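Local coordinates for aldehyde dehydrogenase 12 (Zea mays, PDB 6D97), which catalyses the NAD+-dependent oxidation of L-glutamate gamma-semialdehyde to glutamate, the last step of proline catabolism in plants, at residues V45-Q50 against A75-T80; Q135-K140 against V227-E232; V220-S225 against D249-D254. All blocks are in the same frame, centred on the assembly; numbering follows the deposited sequence.

Contact 1: residues V45-Q50 against A75-T80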
loop_
_atom_site.group_PDB
_atom_site.type_symbol
_atom_site.label_atom_id
_atom_site.label_comp_id
_atom_site.label_asym_id
_atom_site.label_seq_id
_atom_site.Cartn_x
_atom_site.Cartn_y
_atom_site.Cartn_z
ATOM N N VAL A 45 -25.999 6.805 35.576
ATOM C CA VAL A 45 -24.815 6.661 34.739
ATOM C C VAL A 45 -23.605 7.055 35.570
ATOM O O VAL A 45 -23.579 8.140 36.162
ATOM C CB VAL A 45 -24.904 7.526 33.469
ATOM C CG1 VAL A 45 -23.663 7.332 32.604
ATOM C CG2 VAL A 45 -26.160 7.187 32.704
ATOM N N GLN A 46 -22.613 6.179 35.614
ATOM C CA GLN A 46 -21.429 6.397 36.426
ATOM C C GLN A 46 -20.221 6.674 35.547
ATOM O O GLN A 46 -20.220 6.429 34.337
ATOM C CB GLN A 46 -21.157 5.188 37.327
ATOM C CG GLN A 46 -22.291 4.865 38.281
ATOM C CD GLN A 46 -22.003 3.650 39.130
ATOM O OE1 GLN A 46 -22.326 2.525 38.751
ATOM N NE2 GLN A 46 -21.380 3.867 40.282
ATOM N N ASN A 47 -19.184 7.191 36.187
ATOM C CA ASN A 47 -17.885 7.322 35.557
ATOM C C ASN A 47 -17.068 6.058 35.797
ATOM O O ASN A 47 -17.349 5.269 36.701
ATOM C CB ASN A 47 -17.139 8.543 36.098
ATOM C CG ASN A 47 -17.994 9.797 36.094
ATOM O OD1 ASN A 47 -18.255 10.384 35.041
ATOM N ND2 ASN A 47 -18.441 10.215 37.278
ATOM N N PHE A 48 -16.050 5.873 34.965
ATOM C CA PHE A 48 -15.065 4.819 35.155
ATOM C C PHE A 48 -13.688 5.458 35.110
ATOM O O PHE A 48 -13.318 6.066 34.099
ATOM C CB PHE A 48 -15.193 3.734 34.084
ATOM C CG PHE A 48 -14.419 2.486 34.386
ATOM C CD1 PHE A 48 -14.946 1.520 35.225
ATOM C CD2 PHE A 48 -13.174 2.272 33.823
ATOM C CE1 PHE A 48 -14.244 0.367 35.499
ATOM C CE2 PHE A 48 -12.468 1.122 34.094
ATOM C CZ PHE A 48 -13.002 0.170 34.936
ATOM N N VAL A 49 -12.936 5.329 36.198
ATOM C CA VAL A 49 -11.619 5.943 36.291
ATOM C C VAL A 49 -10.771 5.117 37.242
ATOM O O VAL A 49 -11.266 4.588 38.243
ATOM C CB VAL A 49 -11.714 7.417 36.743
ATOM C CG1 VAL A 49 -12.177 7.510 38.189
ATOM C CG2 VAL A 49 -10.385 8.123 36.562
ATOM N N GLN A 50 -9.489 4.998 36.900
ATOM C CA GLN A 50 -8.519 4.231 37.677
ATOM C C GLN A 50 -9.020 2.816 37.959
ATOM O O GLN A 50 -8.750 2.245 39.018
ATOM C CB GLN A 50 -8.159 4.963 38.974
ATOM C CG GLN A 50 -8.039 6.473 38.798
ATOM C CD GLN A 50 -6.781 7.035 39.419
ATOM O OE1 GLN A 50 -5.671 6.712 38.998
ATOM N NE2 GLN A 50 -6.947 7.880 40.429
ATOM N N ALA A 75 -23.574 11.073 36.828
ATOM C CA ALA A 75 -22.575 11.471 37.820
ATOM C C ALA A 75 -21.586 12.450 37.187
ATOM O O ALA A 75 -20.430 12.133 36.902
ATOM C CB ALA A 75 -21.864 10.247 38.380
ATOM N N GLU A 76 -22.060 13.675 36.980
ATOM C CA GLU A 76 -21.248 14.672 36.295
ATOM C C GLU A 76 -20.146 15.182 37.218
ATOM O O GLU A 76 -20.417 15.654 38.328
ATOM C CB GLU A 76 -22.121 15.816 35.787
ATOM C CG GLU A 76 -22.801 15.477 34.463
ATOM C CD GLU A 76 -23.459 16.671 33.807
ATOM O OE1 GLU A 76 -23.705 17.673 34.509
ATOM O OE2 GLU A 76 -23.718 16.613 32.586
ATOM N N VAL A 77 -18.906 15.072 36.754
ATOM C CA VAL A 77 -17.739 15.508 37.510
ATOM C C VAL A 77 -17.618 17.021 37.422
ATOM O O VAL A 77 -17.844 17.619 36.363
ATOM C CB VAL A 77 -16.472 14.813 36.974
ATOM C CG1 VAL A 77 -15.219 15.363 37.643
ATOM C CG2 VAL A 77 -16.572 13.311 37.169
ATOM N N GLN A 78 -17.261 17.649 38.538
ATOM C CA GLN A 78 -17.084 19.090 38.586
ATOM C C GLN A 78 -15.613 19.444 38.373
ATOM O O GLN A 78 -14.733 18.582 38.363
ATOM C CB GLN A 78 -17.611 19.648 39.908
ATOM C CG GLN A 78 -19.135 19.651 39.998
ATOM C CD GLN A 78 -19.638 19.446 41.417
ATOM O OE1 GLN A 78 -19.510 20.326 42.268
ATOM N NE2 GLN A 78 -20.206 18.270 41.679
ATOM N N GLY A 79 -15.358 20.740 38.182
ATOM C CA GLY A 79 -14.035 21.173 37.767
ATOM C C GLY A 79 -12.946 20.876 38.778
ATOM O O GLY A 79 -11.769 20.789 38.418
ATOM N N THR A 80 -13.315 20.718 40.050
ATOM C CA THR A 80 -12.352 20.437 41.105
ATOM C C THR A 80 -12.389 18.984 41.566
ATOM O O THR A 80 -11.911 18.681 42.663
ATOM C CB THR A 80 -12.572 21.371 42.296
ATOM O OG1 THR A 80 -13.972 21.458 42.595
ATOM C CG2 THR A 80 -12.018 22.758 41.996
#
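N47 carries this contact, its CG lying anti to the carbonyl carbon (chi1 -49°) so that the amide leans toward the loop 75-80. Its CB comes first, packed against the carbonyl oxygen of F250. CG then passes 3.9 Å from V77 CG2, the two side chains crossing obliquely. At the tip, ND2 of N47 donates to A75 O at 2.8 Å with an N-H...O angle of 156°; the acceptor lies close to the amide plane of N47, and the donor sits on a lone pair in the carbonyl plane. OD1 turns to another partner, accepting from the backbone N of N252, which fixes the flip of the amide. Behind this lies the mixed sheet in which strand 43-49 runs parallel to strand 70-74: A75 N donates a hydrogen bond to V45 O at 3.0 Å, nearly along the C=O axis, just past the end of strand 70-74. An alanine in place of N47 would lose the amide's bonds to A75 O and N252 N and would probably loosen the loop at A75 and the backbone at N252. A75 CB, turned toward the strand, lies 3.6 Å from N47 ND2, while V77 packs beyond it on F85 of helix 83-90.

Contact 2: residues Q135-K140 against V227-E232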
loop_
_atom_site.group_PDB
_atom_site.type_symbol
_atom_site.label_atom_id
_atom_site.label_comp_id
_atom_site.label_asym_id
_atom_site.label_seq_id
_atom_site.Cartn_x
_atom_site.Cartn_y
_atom_site.Cartn_z
ATOM N N GLN A 135 -32.789 4.619 21.496
ATOM C CA GLN A 135 -34.058 5.294 21.244
ATOM C C GLN A 135 -34.507 6.144 22.422
ATOM O O GLN A 135 -35.086 7.216 22.225
ATOM C CB GLN A 135 -35.144 4.270 20.925
ATOM C CG GLN A 135 -35.238 3.852 19.484
ATOM C CD GLN A 135 -36.488 3.046 19.211
ATOM O OE1 GLN A 135 -36.616 1.908 19.655
ATOM N NE2 GLN A 135 -37.423 3.637 18.482
ATOM N N ARG A 136 -34.269 5.683 23.649
ATOM C CA ARG A 136 -34.786 6.408 24.805
ATOM C C ARG A 136 -34.064 7.729 25.028
ATOM O O ARG A 136 -34.669 8.687 25.508
ATOM C CB ARG A 136 -34.702 5.542 26.064
ATOM C CG ARG A 136 -35.549 4.267 26.070
ATOM C CD ARG A 136 -37.038 4.542 25.909
ATOM N NE ARG A 136 -37.532 5.536 26.857
ATOM C CZ ARG A 136 -37.920 5.270 28.100
ATOM N NH1 ARG A 136 -37.875 4.033 28.568
ATOM N NH2 ARG A 136 -38.349 6.249 28.881
ATOM N N VAL A 137 -32.784 7.808 24.692
ATOM C CA VAL A 137 -31.988 8.994 24.983
ATOM C C VAL A 137 -31.785 9.868 23.751
ATOM O O VAL A 137 -31.774 11.093 23.863
ATOM C CB VAL A 137 -30.638 8.597 25.620
ATOM C CG1 VAL A 137 -30.877 7.999 26.978
ATOM C CG2 VAL A 137 -29.891 7.612 24.736
ATOM N N SER A 138 -31.608 9.266 22.579
ATOM C CA SER A 138 -31.469 9.992 21.318
ATOM C C SER A 138 -32.589 9.524 20.400
ATOM O O SER A 138 -32.375 8.658 19.541
ATOM C CB SER A 138 -30.094 9.775 20.686
ATOM O OG SER A 138 -29.967 10.511 19.484
ATOM N N PRO A 139 -33.789 10.088 20.549
ATOM C CA PRO A 139 -34.981 9.521 19.899
ATOM C C PRO A 139 -34.854 9.453 18.384
ATOM O O PRO A 139 -34.550 10.444 17.715
ATOM C CB PRO A 139 -36.100 10.476 20.333
ATOM C CG PRO A 139 -35.607 11.041 21.629
ATOM C CD PRO A 139 -34.131 11.203 21.446
ATOM N N LYS A 140 -35.084 8.254 17.859
ATOM C CA LYS A 140 -35.054 7.955 16.436
ATOM C C LYS A 140 -35.806 6.645 16.257
ATOM O O LYS A 140 -36.100 5.945 17.229
ATOM C CB LYS A 140 -33.618 7.860 15.916
ATOM C CG LYS A 140 -32.805 6.776 16.599
ATOM C CD LYS A 140 -31.385 6.713 16.061
ATOM C CE LYS A 140 -30.519 7.832 16.624
ATOM N NZ LYS A 140 -29.096 7.720 16.191
ATOM N N VAL A 227 -26.958 11.213 26.574
ATOM C CA VAL A 227 -27.008 9.880 25.985
ATOM C C VAL A 227 -25.894 8.968 26.471
ATOM O O VAL A 227 -25.793 7.834 25.997
ATOM C CB VAL A 227 -26.986 9.952 24.445
ATOM C CG1 VAL A 227 -28.097 10.848 23.943
ATOM C CG2 VAL A 227 -25.635 10.448 23.971
ATOM N N SER A 228 -25.054 9.415 27.407
ATOM C CA SER A 228 -23.870 8.651 27.786
ATOM C C SER A 228 -24.207 7.309 28.417
ATOM O O SER A 228 -23.293 6.505 28.638
ATOM C CB SER A 228 -22.998 9.458 28.749
ATOM O OG SER A 228 -23.702 9.788 29.935
ATOM N N ILE A 229 -25.484 7.052 28.719
ATOM C CA ILE A 229 -25.871 5.766 29.289
ATOM C C ILE A 229 -25.544 4.639 28.325
ATOM O O ILE A 229 -25.221 3.522 28.747
ATOM C CB ILE A 229 -27.369 5.775 29.672
ATOM C CG1 ILE A 229 -27.702 4.580 30.568
ATOM C CG2 ILE A 229 -28.258 5.770 28.430
ATOM C CD1 ILE A 229 -29.027 4.718 31.310
ATOM N N VAL A 230 -25.583 4.920 27.021
ATOM C CA VAL A 230 -25.375 3.878 26.021
ATOM C C VAL A 230 -23.939 3.377 26.072
ATOM O O VAL A 230 -23.683 2.176 26.214
ATOM C CB VAL A 230 -25.736 4.397 24.620
ATOM C CG1 VAL A 230 -25.398 3.351 23.570
ATOM C CG2 VAL A 230 -27.207 4.770 24.566
ATOM N N MET A 231 -22.977 4.297 25.961
ATOM C CA MET A 231 -21.576 3.895 26.022
ATOM C C MET A 231 -21.218 3.322 27.381
ATOM O O MET A 231 -20.314 2.486 27.478
ATOM C CB MET A 231 -20.660 5.071 25.693
ATOM C CG MET A 231 -20.312 5.169 24.232
ATOM S SD MET A 231 -19.787 3.611 23.485
ATOM C CE MET A 231 -18.181 3.397 24.243
ATOM N N GLU A 232 -21.906 3.753 28.439
ATOM C CA GLU A 232 -21.669 3.165 29.751
ATOM C C GLU A 232 -21.996 1.677 29.737
ATOM O O GLU A 232 -21.215 0.851 30.222
ATOM C CB GLU A 232 -22.494 3.897 30.810
ATOM C CG GLU A 232 -21.921 3.786 32.212
ATOM C CD GLU A 232 -22.890 3.185 33.204
ATOM O OE1 GLU A 232 -23.104 3.798 34.268
ATOM O OE2 GLU A 232 -23.438 2.100 32.920
#
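V137, in the last turn of helix 124-137, supplies the tight part of this contact, and its two methyls divide the work. CG1 of V137 lies anti to the carbonyl carbon (chi1 -67°) and meets I229 CG2 at 3.7 Å, an oblique crossing. V137 CG2 occupies the crowded position between backbone N and carbonyl carbon, which turns it to V227 CB at 3.7 Å and V230 CG2 at 3.9 Å. One valine therefore touches three branched side chains, two of them on the first turn of helix 229-240 and the third, V227, just ahead of it. V227 also brings its CG1 to the carbonyl oxygen V137 O at 3.7 Å. No hydrogen bond joins the two segments, so dispersion and exclusion of water are what the geometry supports.

The packing thins beyond the helix end. S138, the first residue to leave helical torsions, offers only its CB, 4.0 Å from V227 CG1, while its OG is anti to the backbone N and bonds to N199 O. Away from V137 the polar groups serve their own segment or other partners: Q135 NE2 donates to K140 O at 2.9 Å, in the carbonyl plane and with an angle of 150°, linking the last turn of the helix to the loop that follows it. K140, itself buried, pairs its NZ with E148. The more open side is that of Q135 and R136, both partly exposed; R136 points its guanidinium away from the contact to a salt bridge with D64.

Around this apolar patch, P201 packs on V227 and V230, and L133 of helix 124-137 adds to the wall against I229 and V230. On its other flank I229 meets A43 and V45 of strand 43-49, so the start of helix 229-240, the crossover helix between strands 218-223 and 249-251, is held between a helix end and that strand.

Contact 3: residues V220-S225 against D249-D254. With NAD (nicotinamide-adenine-dinucleotide), chain E.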
loop_
_atom_site.group_PDB
_atom_site.type_symbol
_atom_site.label_atom_id
_atom_site.label_comp_id
_atom_site.label_asym_id
_atom_site.label_seq_id
_atom_site.Cartn_x
_atom_site.Cartn_y
_atom_site.Cartn_z
ATOM N N VAL A 220 -9.398 8.871 27.435
ATOM C CA VAL A 220 -10.508 9.229 28.304
ATOM C C VAL A 220 -11.671 9.601 27.397
ATOM O O VAL A 220 -11.518 10.417 26.477
ATOM C CB VAL A 220 -10.140 10.369 29.274
ATOM C CG1 VAL A 220 -9.699 11.625 28.523
ATOM C CG2 VAL A 220 -11.308 10.664 30.200
ATOM N N LEU A 221 -12.811 8.954 27.608
ATOM C CA LEU A 221 -13.960 9.085 26.724
ATOM C C LEU A 221 -15.048 9.899 27.407
ATOM O O LEU A 221 -15.450 9.590 28.533
ATOM C CB LEU A 221 -14.502 7.712 26.321
ATOM C CG LEU A 221 -15.833 7.758 25.570
ATOM C CD1 LEU A 221 -15.698 8.461 24.227
ATOM C CD2 LEU A 221 -16.386 6.362 25.383
ATOM N N LYS A 222 -15.519 10.935 26.723
ATOM C CA LYS A 222 -16.611 11.767 27.210
ATOM C C LYS A 222 -17.719 11.775 26.168
ATOM O O LYS A 222 -17.494 12.173 25.019
ATOM C CB LYS A 222 -16.129 13.188 27.506
ATOM C CG LYS A 222 -17.182 14.095 28.120
ATOM C CD LYS A 222 -17.403 15.324 27.258
ATOM C CE LYS A 222 -18.331 16.323 27.930
ATOM N NZ LYS A 222 -19.736 15.828 27.980
ATOM N N VAL A 223 -18.906 11.331 26.568
ATOM C CA VAL A 223 -20.093 11.348 25.724
ATOM C C VAL A 223 -21.087 12.321 26.338
ATOM O O VAL A 223 -21.176 12.432 27.567
ATOM C CB VAL A 223 -20.706 9.938 25.579
ATOM C CG1 VAL A 223 -21.942 9.960 24.686
ATOM C CG2 VAL A 223 -19.662 8.968 25.035
ATOM N N ASP A 224 -21.802 13.051 25.479
ATOM C CA ASP A 224 -22.855 13.966 25.900
ATOM C C ASP A 224 -23.729 13.317 26.959
ATOM O O ASP A 224 -24.260 12.219 26.756
ATOM C CB ASP A 224 -23.705 14.381 24.693
ATOM C CG ASP A 224 -24.597 15.577 24.988
ATOM O OD1 ASP A 224 -25.451 15.496 25.899
ATOM O OD2 ASP A 224 -24.429 16.614 24.313
ATOM N N SER A 225 -23.857 13.992 28.105
ATOM C CA SER A 225 -24.506 13.385 29.262
ATOM C C SER A 225 -25.938 12.973 28.959
ATOM O O SER A 225 -26.486 12.099 29.638
ATOM C CB SER A 225 -24.485 14.344 30.451
ATOM O OG SER A 225 -23.162 14.562 30.908
ATOM N N ASP A 249 -10.650 5.424 30.522
ATOM C CA ASP A 249 -11.481 6.100 31.503
ATOM C C ASP A 249 -12.729 6.650 30.826
ATOM O O ASP A 249 -12.747 6.902 29.619
ATOM C CB ASP A 249 -10.722 7.236 32.194
ATOM C CG ASP A 249 -9.519 6.743 32.960
ATOM O OD1 ASP A 249 -9.664 5.791 33.755
ATOM O OD2 ASP A 249 -8.425 7.298 32.755
ATOM N N PHE A 250 -13.767 6.859 31.633
ATOM C CA PHE A 250 -15.066 7.324 31.158
ATOM C C PHE A 250 -15.511 8.463 32.062
ATOM O O PHE A 250 -15.717 8.252 33.260
ATOM C CB PHE A 250 -16.074 6.170 31.178
ATOM C CG PHE A 250 -17.404 6.489 30.559
ATOM C CD1 PHE A 250 -17.495 6.921 29.244
ATOM C CD2 PHE A 250 -18.570 6.308 31.287
ATOM C CE1 PHE A 250 -18.729 7.192 28.675
ATOM C CE2 PHE A 250 -19.805 6.576 30.729
ATOM C CZ PHE A 250 -19.888 7.018 29.420
ATOM N N ILE A 251 -15.637 9.668 31.510
ATOM C CA ILE A 251 -15.985 10.846 32.298
ATOM C C ILE A 251 -17.299 11.421 31.783
ATOM O O ILE A 251 -17.520 11.502 30.569
ATOM C CB ILE A 251 -14.867 11.908 32.277
ATOM C CG1 ILE A 251 -15.251 13.100 33.159
ATOM C CG2 ILE A 251 -14.565 12.365 30.856
ATOM C CD1 ILE A 251 -14.102 14.045 33.470
ATOM N N ASN A 252 -18.177 11.793 32.709
ATOM C CA ASN A 252 -19.394 12.530 32.402
ATOM C C ASN A 252 -19.272 13.921 33.010
ATOM O O ASN A 252 -18.916 14.056 34.186
ATOM C CB ASN A 252 -20.635 11.818 32.950
ATOM C CG ASN A 252 -20.806 10.410 32.402
ATOM O OD1 ASN A 252 -21.478 10.201 31.394
ATOM N ND2 ASN A 252 -20.227 9.435 33.090
ATOM N N SER A 253 -19.548 14.945 32.211
ATOM C CA SER A 253 -19.432 16.323 32.677
ATOM C C SER A 253 -20.067 17.234 31.640
ATOM O O SER A 253 -20.387 16.813 30.525
ATOM C CB SER A 253 -17.973 16.725 32.915
ATOM O OG SER A 253 -17.264 16.823 31.690
ATOM N N ASP A 254 -20.249 18.494 32.026
ATOM C CA ASP A 254 -20.585 19.501 31.039
ATOM C C ASP A 254 -19.340 19.854 30.230
ATOM O O ASP A 254 -18.221 19.433 30.546
ATOM C CB ASP A 254 -21.186 20.748 31.698
ATOM C CG ASP A 254 -20.275 21.377 32.746
ATOM O OD1 ASP A 254 -19.049 21.473 32.531
ATOM O OD2 ASP A 254 -20.801 21.813 33.790
HETATM P PA NAD E . -21.476 20.039 20.917
HETATM O O1A NAD E . -20.231 20.791 20.346
HETATM O O2A NAD E . -22.529 20.776 21.584
HETATM O O5B NAD E . -21.299 19.047 21.998
HETATM C C5B NAD E . -20.639 17.834 21.728
HETATM C C4B NAD E . -19.783 17.325 22.883
HETATM O O4B NAD E . -18.716 18.201 23.205
HETATM C C3B NAD E . -20.564 17.052 24.127
HETATM O O3B NAD E . -20.107 15.916 24.752
HETATM C C2B NAD E . -20.295 18.245 24.938
HETATM O O2B NAD E . -20.433 17.969 26.280
HETATM C C1B NAD E . -18.892 18.535 24.556
HETATM N N9A NAD E . -18.462 19.902 24.759
HETATM C C8A NAD E . -19.178 21.068 24.563
HETATM N N7A NAD E . -18.395 22.117 24.840
HETATM C C5A NAD E . -17.132 21.667 25.214
HETATM C C6A NAD E . -15.952 22.276 25.594
HETATM N N6A NAD E . -15.882 23.709 25.662
HETATM N N1A NAD E . -14.876 21.536 25.902
HETATM C C2A NAD E . -14.907 20.180 25.848
HETATM N N3A NAD E . -16.049 19.544 25.478
HETATM C C4A NAD E . -17.154 20.251 25.161
HETATM O O3 NAD E . -22.329 19.257 20.013
HETATM P PN NAD E . -23.858 19.529 19.676
HETATM O O1N NAD E . -24.123 18.549 18.476
HETATM O O2N NAD E . -24.752 19.128 20.813
HETATM O O5D NAD E . -24.159 20.932 19.222
HETATM O O HOH W 1 -20.855 13.860 29.838
HETATM O O HOH W 2 -19.654 10.538 29.199
HETATM O O HOH W 3 -22.611 16.642 28.632
#
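Strands 220-223 and 249-251 run parallel, their axes 4.6 Å apart and inclined by 30°, and L221 is hydrogen-bonded to the neighbouring strand through both its N, to D249 O at 2.9 Å, and its O, to I251 N at 3.0 Å. Past this ladder the chains splay; water 2 accepts from V223 N and lies within hydrogen-bonding distance of I251 O and N252 OD1. These are two strands of a beta-alpha-beta unit of the Rossmann-type NAD-binding domain, joined through helix 229-240. On one face V220 CG2 meets I251 CG2 at 3.7 Å; on the other, L221 lies alongside F250, both pointing the same way. V223 CG2, beyond the paired residues, comes to the edge of the F250 ring near its plane.

K222 shares the V220 and I251 face. Its CG is anti to the backbone N, and bends at chi2 (-122°) and chi4 (-70°) carry the chain past I251 O and CG2 to S253. There K222 NZ donates to S253 O at 2.8 Å from above the carbonyl plane, to the adenosine-ribose hydroxyl O2B of NAD at 2.8 Å and to water 1 at 2.9 Å, with a weak bond to O3B besides. Water 1 also accepts from S253 N and donates to V223 O and S225 OG, the latter also hydrogen-bonded to E76 OE2.

Gripped by neutral oxygens, the buried ammonium would be expected to polarise the ribose hydroxyls, while S253 O and water 1 fix where the lysine tip stands.

Overall arrangement
All three contacts are buried, but contact 1 lies farther out, about 23 Å from the chain centre to its own centre, against about 15 and 16 Å for contacts 2 and 3. Contacts 2 and 3 share one beta-alpha-beta unit, the start of its helix in the former and its two strands in the latter. Contact 1 is tied to that unit's outer strand through F48 O and F250 N; E232 OE1, from contact 2, takes Q46 N. The chemistry differs with place: amide and backbone bonds where strand 70-74 gives way to a loop in contact 1, mainly methyl-to-methyl packing without a hydrogen bond across in contact 2, and parallel strand pairing that ends in a lysine, ordered waters and the NAD ribose in contact 3.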